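Local coordinates for TSSL (Francisella novicida, PDB 4ACK), which is the cytoplasmic domain of a conserved type VI secretion protein of the DotU family and probably forms part of the membrane-anchored assembly of that secretion machine, at residues N37-I42 and Q90-D95; K59-P64 and P117-Q122; Y102-T107 and G134-N139. All blocks are in the same frame, centred on the assembly; numbering follows the deposited sequence.

Contact 1. Residues N37-I42 and Q90-D95; sequences NIRKSI and QLEYYD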
loop_
_atom_site.group_PDB
_atom_site.type_symbol
_atom_site.label_atom_id
_atom_site.label_comp_id
_atom_site.label_asym_id
_atom_site.label_seq_id
_atom_site.Cartn_x
_atom_site.Cartn_y
_atom_site.Cartn_z
ATOM N N ASN A 37 0.816 -15.463 1.938
ATOM C CA ASN A 37 2.064 -14.935 2.424
ATOM C C ASN A 37 1.923 -13.454 2.804
ATOM O O ASN A 37 2.282 -13.051 3.907
ATOM C CB ASN A 37 3.143 -15.049 1.372
ATOM C CG ASN A 37 4.048 -16.255 1.602
ATOM O OD1 ASN A 37 3.578 -17.389 1.844
ATOM N ND2 ASN A 37 5.359 -16.019 1.513
ATOM N N ILE A 38 1.367 -12.673 1.875
ATOM C CA ILE A 38 1.055 -11.278 2.125
ATOM C C ILE A 38 0.273 -11.099 3.434
ATOM O O ILE A 38 0.675 -10.327 4.285
ATOM C CB ILE A 38 0.414 -10.616 0.897
ATOM C CG1 ILE A 38 1.566 -10.254 -0.095
ATOM C CG2 ILE A 38 -0.415 -9.373 1.340
ATOM C CD1 ILE A 38 1.142 -9.885 -1.516
ATOM N N ARG A 39 -0.767 -11.892 3.640
ATOM C CA ARG A 39 -1.544 -11.777 4.850
ATOM C C ARG A 39 -0.800 -12.135 6.152
ATOM O O ARG A 39 -1.040 -11.508 7.211
ATOM C CB ARG A 39 -2.841 -12.551 4.740
ATOM C CG ARG A 39 -3.750 -11.920 3.678
ATOM C CD ARG A 39 -4.891 -12.828 3.323
ATOM N NE ARG A 39 -5.902 -12.830 4.366
ATOM C CZ ARG A 39 -6.135 -13.863 5.159
ATOM N NH1 ARG A 39 -5.428 -14.974 5.014
ATOM N NH2 ARG A 39 -7.063 -13.772 6.098
ATOM N N LYS A 40 0.103 -13.114 6.057
ATOM C CA LYS A 40 1.043 -13.421 7.123
ATOM C C LYS A 40 1.979 -12.233 7.391
ATOM O O LYS A 40 2.175 -11.858 8.544
ATOM C CB LYS A 40 1.824 -14.696 6.819
ATOM C CG LYS A 40 0.992 -15.945 7.020
ATOM C CD LYS A 40 1.684 -17.154 6.432
ATOM C CE LYS A 40 3.039 -17.343 7.084
ATOM N NZ LYS A 40 3.959 -18.078 6.180
ATOM N N SER A 41 2.564 -11.668 6.349
ATOM C CA SER A 41 3.371 -10.469 6.476
ATOM C C SER A 41 2.613 -9.246 7.095
ATOM O O SER A 41 3.176 -8.505 7.886
ATOM C CB SER A 41 3.921 -10.099 5.117
ATOM O OG SER A 41 4.998 -10.945 4.828
ATOM N N ILE A 42 1.342 -9.089 6.754
ATOM C CA ILE A 42 0.523 -8.028 7.316
ATOM C C ILE A 42 0.309 -8.235 8.807
ATOM O O ILE A 42 0.466 -7.277 9.576
ATOM C CB ILE A 42 -0.836 -7.840 6.583
ATOM C CG1 ILE A 42 -0.618 -7.478 5.107
ATOM C CG2 ILE A 42 -1.767 -6.791 7.296
ATOM C CD1 ILE A 42 0.199 -6.243 4.874
ATOM N N GLN A 90 -7.683 -4.410 1.442
ATOM C CA GLN A 90 -7.964 -3.176 2.165
ATOM C C GLN A 90 -9.343 -3.326 2.859
ATOM O O GLN A 90 -9.593 -2.742 3.932
ATOM C CB GLN A 90 -7.886 -1.955 1.225
ATOM C CG GLN A 90 -9.116 -1.791 0.349
ATOM C CD GLN A 90 -8.878 -0.804 -0.736
ATOM O OE1 GLN A 90 -9.458 0.282 -0.723
ATOM N NE2 GLN A 90 -7.972 -1.145 -1.677
ATOM N N LEU A 91 -10.216 -4.122 2.236
ATOM C CA LEU A 91 -11.548 -4.378 2.779
ATOM C C LEU A 91 -11.536 -5.387 3.960
ATOM O O LEU A 91 -12.205 -5.178 4.971
ATOM C CB LEU A 91 -12.486 -4.875 1.669
ATOM C CG LEU A 91 -13.985 -4.988 1.960
ATOM C CD1 LEU A 91 -14.613 -3.719 2.563
ATOM C CD2 LEU A 91 -14.728 -5.360 0.655
ATOM N N GLU A 92 -10.799 -6.494 3.807
ATOM C CA GLU A 92 -10.656 -7.495 4.874
ATOM C C GLU A 92 -10.095 -6.852 6.170
ATOM O O GLU A 92 -10.551 -7.144 7.265
ATOM C CB GLU A 92 -9.709 -8.582 4.387
ATOM C CG GLU A 92 -9.799 -9.878 5.128
ATOM C CD GLU A 92 -8.653 -10.817 4.785
ATOM O OE1 GLU A 92 -8.418 -11.066 3.575
ATOM O OE2 GLU A 92 -7.991 -11.310 5.742
ATOM N N TYR A 93 -9.125 -5.961 6.024
ATOM C CA TYR A 93 -8.371 -5.432 7.153
ATOM C C TYR A 93 -8.883 -4.140 7.772
ATOM O O TYR A 93 -8.645 -3.905 8.963
ATOM C CB TYR A 93 -6.930 -5.234 6.737
ATOM C CG TYR A 93 -6.208 -6.531 6.719
ATOM C CD1 TYR A 93 -5.777 -7.126 7.913
ATOM C CD2 TYR A 93 -5.993 -7.205 5.527
ATOM C CE1 TYR A 93 -5.123 -8.347 7.900
ATOM C CE2 TYR A 93 -5.332 -8.422 5.510
ATOM C CZ TYR A 93 -4.912 -8.987 6.693
ATOM O OH TYR A 93 -4.258 -10.193 6.663
ATOM N N TYR A 94 -9.565 -3.316 6.959
ATOM C CA TYR A 94 -9.870 -1.950 7.326
ATOM C C TYR A 94 -11.287 -1.539 6.951
ATOM O O TYR A 94 -11.690 -0.379 7.080
ATOM C CB TYR A 94 -8.829 -1.005 6.723
ATOM C CG TYR A 94 -7.572 -1.028 7.545
ATOM C CD1 TYR A 94 -7.581 -0.604 8.898
ATOM C CD2 TYR A 94 -6.393 -1.540 7.014
ATOM C CE1 TYR A 94 -6.422 -0.665 9.683
ATOM C CE2 TYR A 94 -5.241 -1.607 7.767
ATOM C CZ TYR A 94 -5.252 -1.165 9.100
ATOM O OH TYR A 94 -4.084 -1.249 9.823
ATOM N N ASP A 95 -12.015 -2.522 6.457
ATOM C CA ASP A 95 -13.432 -2.425 6.242
ATOM C C ASP A 95 -13.821 -1.298 5.318
ATOM O O ASP A 95 -14.869 -0.692 5.500
ATOM C CB ASP A 95 -14.173 -2.279 7.579
ATOM C CG ASP A 95 -15.459 -3.094 7.602
ATOM O OD1 ASP A 95 -15.333 -4.345 7.700
ATOM O OD2 ASP A 95 -16.571 -2.502 7.470
#

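Contact 2. Residues K59-P64 and P117-Q122; sequences KYIVFP and PQICYQ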
loop_
_atom_site.group_PDB
_atom_site.type_symbol
_atom_site.label_atom_id
_atom_site.label_comp_id
_atom_site.label_asym_id
_atom_site.label_seq_id
_atom_site.Cartn_x
_atom_site.Cartn_y
_atom_site.Cartn_z
ATOM N N LYS A 59 -2.682 2.190 11.022
ATOM C CA LYS A 59 -3.504 2.283 9.791
ATOM C C LYS A 59 -2.898 3.171 8.702
ATOM O O LYS A 59 -2.934 2.819 7.531
ATOM C CB LYS A 59 -4.938 2.713 10.110
ATOM C CG LYS A 59 -5.793 3.081 8.846
ATOM C CD LYS A 59 -7.258 3.360 9.271
ATOM C CE LYS A 59 -7.328 4.837 9.816
ATOM N NZ LYS A 59 -8.698 5.262 9.926
ATOM N N TYR A 60 -2.326 4.309 9.053
ATOM C CA TYR A 60 -1.778 5.146 8.028
ATOM C C TYR A 60 -0.605 4.499 7.276
ATOM O O TYR A 60 -0.210 4.929 6.189
ATOM C CB TYR A 60 -1.337 6.476 8.605
ATOM C CG TYR A 60 -2.461 7.457 8.901
ATOM C CD1 TYR A 60 -3.824 7.079 8.799
ATOM C CD2 TYR A 60 -2.156 8.736 9.337
ATOM C CE1 TYR A 60 -4.825 7.977 9.052
ATOM C CE2 TYR A 60 -3.159 9.663 9.606
ATOM C CZ TYR A 60 -4.476 9.282 9.457
ATOM O OH TYR A 60 -5.431 10.236 9.709
ATOM N N ILE A 61 0.025 3.519 7.898
ATOM C CA ILE A 61 1.194 2.918 7.314
ATOM C C ILE A 61 0.698 1.683 6.560
ATOM O O ILE A 61 1.087 1.502 5.449
ATOM C CB ILE A 61 2.185 2.488 8.421
ATOM C CG1 ILE A 61 2.837 3.712 9.027
ATOM C CG2 ILE A 61 3.258 1.469 7.887
ATOM C CD1 ILE A 61 3.352 3.396 10.459
ATOM N N VAL A 62 -0.181 0.876 7.159
ATOM C CA VAL A 62 -0.571 -0.376 6.546
ATOM C C VAL A 62 -1.723 -0.225 5.479
ATOM O O VAL A 62 -1.756 -0.951 4.510
ATOM C CB VAL A 62 -0.999 -1.386 7.631
ATOM C CG1 VAL A 62 -1.636 -2.734 7.047
ATOM C CG2 VAL A 62 0.215 -1.661 8.565
ATOM N N PHE A 63 -2.680 0.676 5.694
ATOM C CA PHE A 63 -3.751 0.789 4.666
ATOM C C PHE A 63 -3.207 1.102 3.233
ATOM O O PHE A 63 -3.642 0.493 2.277
ATOM C CB PHE A 63 -4.774 1.831 5.062
ATOM C CG PHE A 63 -5.886 1.948 4.072
ATOM C CD1 PHE A 63 -5.747 2.766 2.937
ATOM C CD2 PHE A 63 -7.034 1.181 4.234
ATOM C CE1 PHE A 63 -6.802 2.856 1.999
ATOM C CE2 PHE A 63 -8.105 1.256 3.281
ATOM C CZ PHE A 63 -7.973 2.080 2.186
ATOM N N PRO A 64 -2.308 2.083 3.084
ATOM C CA PRO A 64 -1.854 2.388 1.760
ATOM C C PRO A 64 -1.118 1.229 1.099
ATOM O O PRO A 64 -1.095 1.156 -0.124
ATOM C CB PRO A 64 -0.866 3.550 1.974
ATOM C CG PRO A 64 -1.384 4.228 3.257
ATOM C CD PRO A 64 -1.836 3.058 4.081
ATOM N N PRO A 117 5.552 9.522 12.566
ATOM C CA PRO A 117 6.866 8.914 12.417
ATOM C C PRO A 117 7.297 8.864 10.958
ATOM O O PRO A 117 6.451 8.860 10.068
ATOM C CB PRO A 117 6.668 7.499 12.908
ATOM C CG PRO A 117 5.168 7.282 12.931
ATOM C CD PRO A 117 4.591 8.625 13.211
ATOM N N GLN A 118 8.601 8.786 10.724
ATOM C CA GLN A 118 9.168 8.820 9.378
ATOM C C GLN A 118 8.668 7.677 8.476
ATOM O O GLN A 118 8.500 7.866 7.296
ATOM C CB GLN A 118 10.696 8.743 9.450
ATOM C CG GLN A 118 11.347 9.143 8.154
ATOM C CD GLN A 118 11.279 10.664 7.917
ATOM O OE1 GLN A 118 10.528 11.417 8.592
ATOM N NE2 GLN A 118 12.071 11.121 6.972
ATOM N N ILE A 119 8.430 6.510 9.059
ATOM C CA ILE A 119 7.858 5.388 8.327
ATOM C C ILE A 119 6.493 5.696 7.563
ATOM O O ILE A 119 6.194 5.052 6.521
ATOM C CB ILE A 119 7.754 4.126 9.210
ATOM C CG1 ILE A 119 7.348 2.921 8.345
ATOM C CG2 ILE A 119 6.790 4.331 10.428
ATOM C CD1 ILE A 119 7.537 1.568 8.984
ATOM N N CYS A 120 5.679 6.626 8.106
ATOM C CA CYS A 120 4.436 7.076 7.394
ATOM C C CYS A 120 4.767 7.619 6.017
ATOM O O CYS A 120 4.205 7.156 5.041
ATOM C CB CYS A 120 3.672 8.136 8.196
ATOM S SG CYS A 120 2.929 7.413 9.644
ATOM N N TYR A 121 5.693 8.585 5.961
ATOM C CA TYR A 121 6.151 9.188 4.716
ATOM C C TYR A 121 6.897 8.234 3.752
ATOM O O TYR A 121 6.855 8.441 2.494
ATOM C CB TYR A 121 7.021 10.412 5.029
ATOM C CG TYR A 121 6.326 11.368 6.005
ATOM C CD1 TYR A 121 6.422 11.185 7.383
ATOM C CD2 TYR A 121 5.524 12.435 5.538
ATOM C CE1 TYR A 121 5.763 12.072 8.320
ATOM C CE2 TYR A 121 4.842 13.318 6.452
ATOM C CZ TYR A 121 4.962 13.119 7.841
ATOM O OH TYR A 121 4.257 13.953 8.749
ATOM N N GLN A 122 7.652 7.260 4.325
ATOM C CA GLN A 122 8.460 6.327 3.554
ATOM C C GLN A 122 7.531 5.330 2.915
ATOM O O GLN A 122 7.763 4.886 1.810
ATOM C CB GLN A 122 9.453 5.534 4.462
ATOM C CG GLN A 122 10.524 6.436 5.133
ATOM C CD GLN A 122 11.460 5.672 6.112
ATOM O OE1 GLN A 122 11.007 5.007 7.064
ATOM N NE2 GLN A 122 12.774 5.792 5.881
HETATM O O HOH W 1 1.487 6.920 5.944
#

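Contact 3. Residues Y102-T107 and G134-N139; sequences YVFEIT and GKYYDN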
loop_
_atom_site.group_PDB
_atom_site.type_symbol
_atom_site.label_atom_id
_atom_site.label_comp_id
_atom_site.label_asym_id
_atom_site.label_seq_id
_atom_site.Cartn_x
_atom_site.Cartn_y
_atom_site.Cartn_z
ATOM N N TYR A 102 -8.707 7.264 -0.409
ATOM C CA TYR A 102 -8.374 7.375 1.002
ATOM C C TYR A 102 -6.834 7.476 1.241
ATOM O O TYR A 102 -6.346 8.198 2.136
ATOM C CB TYR A 102 -9.048 6.240 1.804
ATOM C CG TYR A 102 -8.891 6.430 3.304
ATOM C CD1 TYR A 102 -9.197 7.644 3.910
ATOM C CD2 TYR A 102 -8.362 5.400 4.111
ATOM C CE1 TYR A 102 -9.025 7.803 5.328
ATOM C CE2 TYR A 102 -8.183 5.547 5.466
ATOM C CZ TYR A 102 -8.514 6.750 6.076
ATOM O OH TYR A 102 -8.347 6.867 7.445
ATOM N N VAL A 103 -6.046 6.829 0.391
ATOM C CA VAL A 103 -4.560 7.017 0.485
ATOM C C VAL A 103 -4.195 8.485 0.385
ATOM O O VAL A 103 -3.272 8.956 1.066
ATOM C CB VAL A 103 -3.833 6.199 -0.607
ATOM C CG1 VAL A 103 -2.376 6.673 -0.844
ATOM C CG2 VAL A 103 -3.987 4.712 -0.362
ATOM N N PHE A 104 -4.852 9.240 -0.497
ATOM C CA PHE A 104 -4.473 10.664 -0.602
ATOM C C PHE A 104 -5.075 11.496 0.509
ATOM O O PHE A 104 -4.491 12.512 0.934
ATOM C CB PHE A 104 -4.744 11.249 -2.005
ATOM C CG PHE A 104 -3.968 10.529 -3.069
ATOM C CD1 PHE A 104 -2.635 10.832 -3.289
ATOM C CD2 PHE A 104 -4.571 9.493 -3.800
ATOM C CE1 PHE A 104 -1.877 10.134 -4.252
ATOM C CE2 PHE A 104 -3.863 8.812 -4.756
ATOM C CZ PHE A 104 -2.493 9.137 -4.994
ATOM N N GLU A 105 -6.153 10.990 1.080
ATOM C CA GLU A 105 -6.608 11.554 2.346
ATOM C C GLU A 105 -5.592 11.330 3.479
ATOM O O GLU A 105 -5.252 12.267 4.202
ATOM C CB GLU A 105 -7.951 10.995 2.791
ATOM C CG GLU A 105 -8.520 11.878 3.922
ATOM C CD GLU A 105 -9.853 11.346 4.436
ATOM O OE1 GLU A 105 -10.624 10.851 3.615
ATOM O OE2 GLU A 105 -10.113 11.404 5.648
ATOM N N ILE A 106 -5.104 10.099 3.642
ATOM C CA ILE A 106 -3.956 9.842 4.561
ATOM C C ILE A 106 -2.782 10.769 4.302
ATOM O O ILE A 106 -2.218 11.390 5.257
ATOM C CB ILE A 106 -3.502 8.386 4.457
ATOM C CG1 ILE A 106 -4.635 7.550 5.048
ATOM C CG2 ILE A 106 -2.093 8.171 5.163
ATOM C CD1 ILE A 106 -4.516 6.017 4.817
ATOM N N THR A 107 -2.429 10.905 3.030
ATOM C CA THR A 107 -1.285 11.700 2.646
ATOM C C THR A 107 -1.502 13.184 3.033
ATOM O O THR A 107 -0.586 13.800 3.586
ATOM C CB THR A 107 -0.984 11.551 1.152
ATOM O OG1 THR A 107 -0.796 10.131 0.841
ATOM C CG2 THR A 107 0.251 12.363 0.740
ATOM N N GLY A 134 -3.979 5.388 -7.719
ATOM C CA GLY A 134 -5.245 5.533 -7.050
ATOM C C GLY A 134 -6.193 6.297 -7.944
ATOM O O GLY A 134 -6.360 5.930 -9.103
ATOM N N LYS A 135 -6.750 7.393 -7.436
ATOM C CA LYS A 135 -7.862 8.137 -8.122
ATOM C C LYS A 135 -7.306 8.803 -9.345
ATOM O O LYS A 135 -8.036 9.256 -10.236
ATOM C CB LYS A 135 -8.506 9.167 -7.157
ATOM C CG LYS A 135 -7.537 10.276 -6.738
ATOM C CD LYS A 135 -8.088 10.934 -5.476
ATOM C CE LYS A 135 -7.954 12.440 -5.521
ATOM N NZ LYS A 135 -8.070 13.072 -4.118
ATOM N N TYR A 136 -5.979 8.849 -9.427
ATOM C CA TYR A 136 -5.389 9.525 -10.568
ATOM C C TYR A 136 -5.151 8.594 -11.773
ATOM O O TYR A 136 -4.541 9.021 -12.691
ATOM C CB TYR A 136 -4.098 10.238 -10.184
ATOM C CG TYR A 136 -4.310 11.290 -9.140
ATOM C CD1 TYR A 136 -4.977 12.501 -9.440
ATOM C CD2 TYR A 136 -3.910 11.055 -7.806
ATOM C CE1 TYR A 136 -5.213 13.454 -8.413
ATOM C CE2 TYR A 136 -4.084 12.013 -6.807
ATOM C CZ TYR A 136 -4.719 13.212 -7.110
ATOM O OH TYR A 136 -4.903 14.136 -6.074
ATOM N N TYR A 137 -5.595 7.339 -11.722
ATOM C CA TYR A 137 -5.321 6.339 -12.762
ATOM C C TYR A 137 -5.556 6.847 -14.194
ATOM O O TYR A 137 -4.786 6.523 -15.091
ATOM C CB TYR A 137 -6.167 5.054 -12.525
ATOM C CG TYR A 137 -7.685 5.260 -12.636
ATOM C CD1 TYR A 137 -8.414 5.883 -11.598
ATOM C CD2 TYR A 137 -8.407 4.828 -13.800
ATOM C CE1 TYR A 137 -9.803 6.106 -11.709
ATOM C CE2 TYR A 137 -9.820 5.039 -13.917
ATOM C CZ TYR A 137 -10.489 5.694 -12.867
ATOM O OH TYR A 137 -11.845 5.920 -12.939
ATOM N N ASP A 138 -6.637 7.611 -14.408
ATOM C CA ASP A 138 -6.959 8.046 -15.766
ATOM C C ASP A 138 -5.965 9.035 -16.304
ATOM O O ASP A 138 -5.890 9.190 -17.493
ATOM C CB ASP A 138 -8.391 8.640 -15.873
ATOM C CG ASP A 138 -8.735 9.046 -17.359
ATOM O OD1 ASP A 138 -8.980 8.078 -18.141
ATOM O OD2 ASP A 138 -8.666 10.259 -17.762
ATOM N N ASN A 139 -5.206 9.744 -15.439
ATOM C CA ASN A 139 -4.341 10.783 -15.969
ATOM C C ASN A 139 -3.268 11.174 -14.964
ATOM O O ASN A 139 -3.519 11.999 -14.039
ATOM C CB ASN A 139 -5.162 12.037 -16.385
ATOM C CG ASN A 139 -4.285 13.175 -16.939
ATOM O OD1 ASN A 139 -3.071 13.004 -17.209
ATOM N ND2 ASN A 139 -4.906 14.338 -17.152
#

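Contact 1. Residues N37-I42 and Q90-D95
Arg39 grips Glu92 side-on, and both of its good hydrogen bonds end on one carboxylate oxygen. NH2 of Arg39 lies 2.7 Å from OE2 of Glu92, and NE of Arg39 reaches the same OE2 at 2.9 Å; a second bond from NE to OE1 is weak. OE2 sits in the guanidinium plane, at its edge, and receives NE on its syn lone pair. The carboxylate does not lie flat against the guanidinium: the two planes are 48° apart, and NH2 meets OE2 from 30° out of the carboxylate plane. Arg39 bends at chi3 to turn its head onto Glu92, which comes across it nearly at a right angle on a chain extended beyond CG.

Beside this salt bridge lies Tyr93. Its OH end rests against the aliphatic root of Arg39, with OH 3.4 Å from CB of that arginine, while one ring face takes CG2 of Ile42 in a CH-pi contact 4.0 Å from the centroid. That methyl stands toward the ring's rim, nearest CE1.

The axes of the two short helical segments come no closer than 12.6 Å, their directions 30° from parallel, so long side chains bridge them. It is a partly exposed salt bridge beside an apolar patch, joining helix 30-52 to helix 89-94, with Tyr93 spanning the distance. Leu66 of helix 55-79 touches both Ile42 and Tyr93, and Ile13 of helix 4-20 packs on Ile42.

Contact 2. Residues K59-P64 and P117-Q122
Two helices of the all-alpha core, 55-79 and 118-129, pack side by side here, and the first turn of the second meets the early part of the first. Ile61 and Cys120 have the nearest CA atoms across the two segments, 5.3 Å apart; the local axes approach to 9.0 Å with their directions 19° apart, close to parallel.

Ile61 does most of the touching. Its CG1 lies 3.8 Å from SG of Cys120, and its end methyl CD1 goes on to CG2 of Ile119 at 3.6 Å, the two isoleucines crossing at about a right angle. Chi2 of Ile61 (157°) extends the chain so that CD1 reaches across. On Ile119 the touching branch is CG2, which stands between the backbone N and the carbonyl carbon, while CG1 is anti to the N. CB of Tyr60 approaches SG more loosely; the phenol leads away to Asn109.

A water ties the backbones together by donating to Tyr60 O at 2.6 Å and to Cys120 O at 2.9 Å. The first carbonyl has no amide of Pro64 to accept from, because proline lacks the N-H and kinks the helix there.

Leu49 of helix 30-52 packs on Ile61, and Ile7 and Ile10 of helix 4-20 pack on Ile119. Apolar packing between near-parallel helices is characteristic of the interior of an all-helical bundle such as this DotU domain.

Contact 3. Residues Y102-T107 and G134-N139
Tyr136 points the edge of its ring into the face of Phe104. CE2 of Tyr136 stands 3.6 Å above the Phe104 plane, over the ring centre, and CD2 comes within 3.7 Å of CZ of Phe104. The planes are turned 79° apart and the centroids are separated by 4.9 Å, a T-shaped stack. In both aromatic residues CB points toward the other segment, and a shared first torsion, with CG anti to the carbonyl carbon (chi1 close to -60° in both), then turns the rings into contact.

Lys135 takes the less common first torsion, 65°, with CG between the backbone N and the carbonyl carbon. This lays its CG over the centre of a Tyr136 face, and further along the chain CD lies 4.2 Å from CD2 of Phe104. At the edge of the Phe104 ring lies CA of Gly134, whose lack of a side chain lets that edge come close to the backbone.

Tyr148 of helix 143-153 touches both aromatic rings, and Phe145 meets Tyr136, while Glu71 of helix 55-79 accepts a hydrogen bond from the N of Gly134. A 3-10 turn leading into a type I beta turn, anchored by an inward-facing tyrosine, is how this interhelical loop packs on helix 99-112: an aromatic cluster with one T-shaped pair.

Overall arrangement
Helix 55-79 is the common thread: it supplies one side of contact 2, backs contact 1 through Leu66 and borders contact 3 through Glu71 and Ala67. Contacts 1 and 3 lie on opposite sides of the chain's centre, about 20 Å apart between centres, and do not touch; contact 2 touches both, through Tyr94 packed on Lys59 and Val62, and through Tyr102 against Lys59 and Phe63. The chemistry follows the place. Contact 1, partly buried, combines a salt bridge with an apolar underside. Contact 2 is wholly buried, aliphatic and water-linked. Contact 3 is aromatic and mostly buried, with a lysine at its exposed margin.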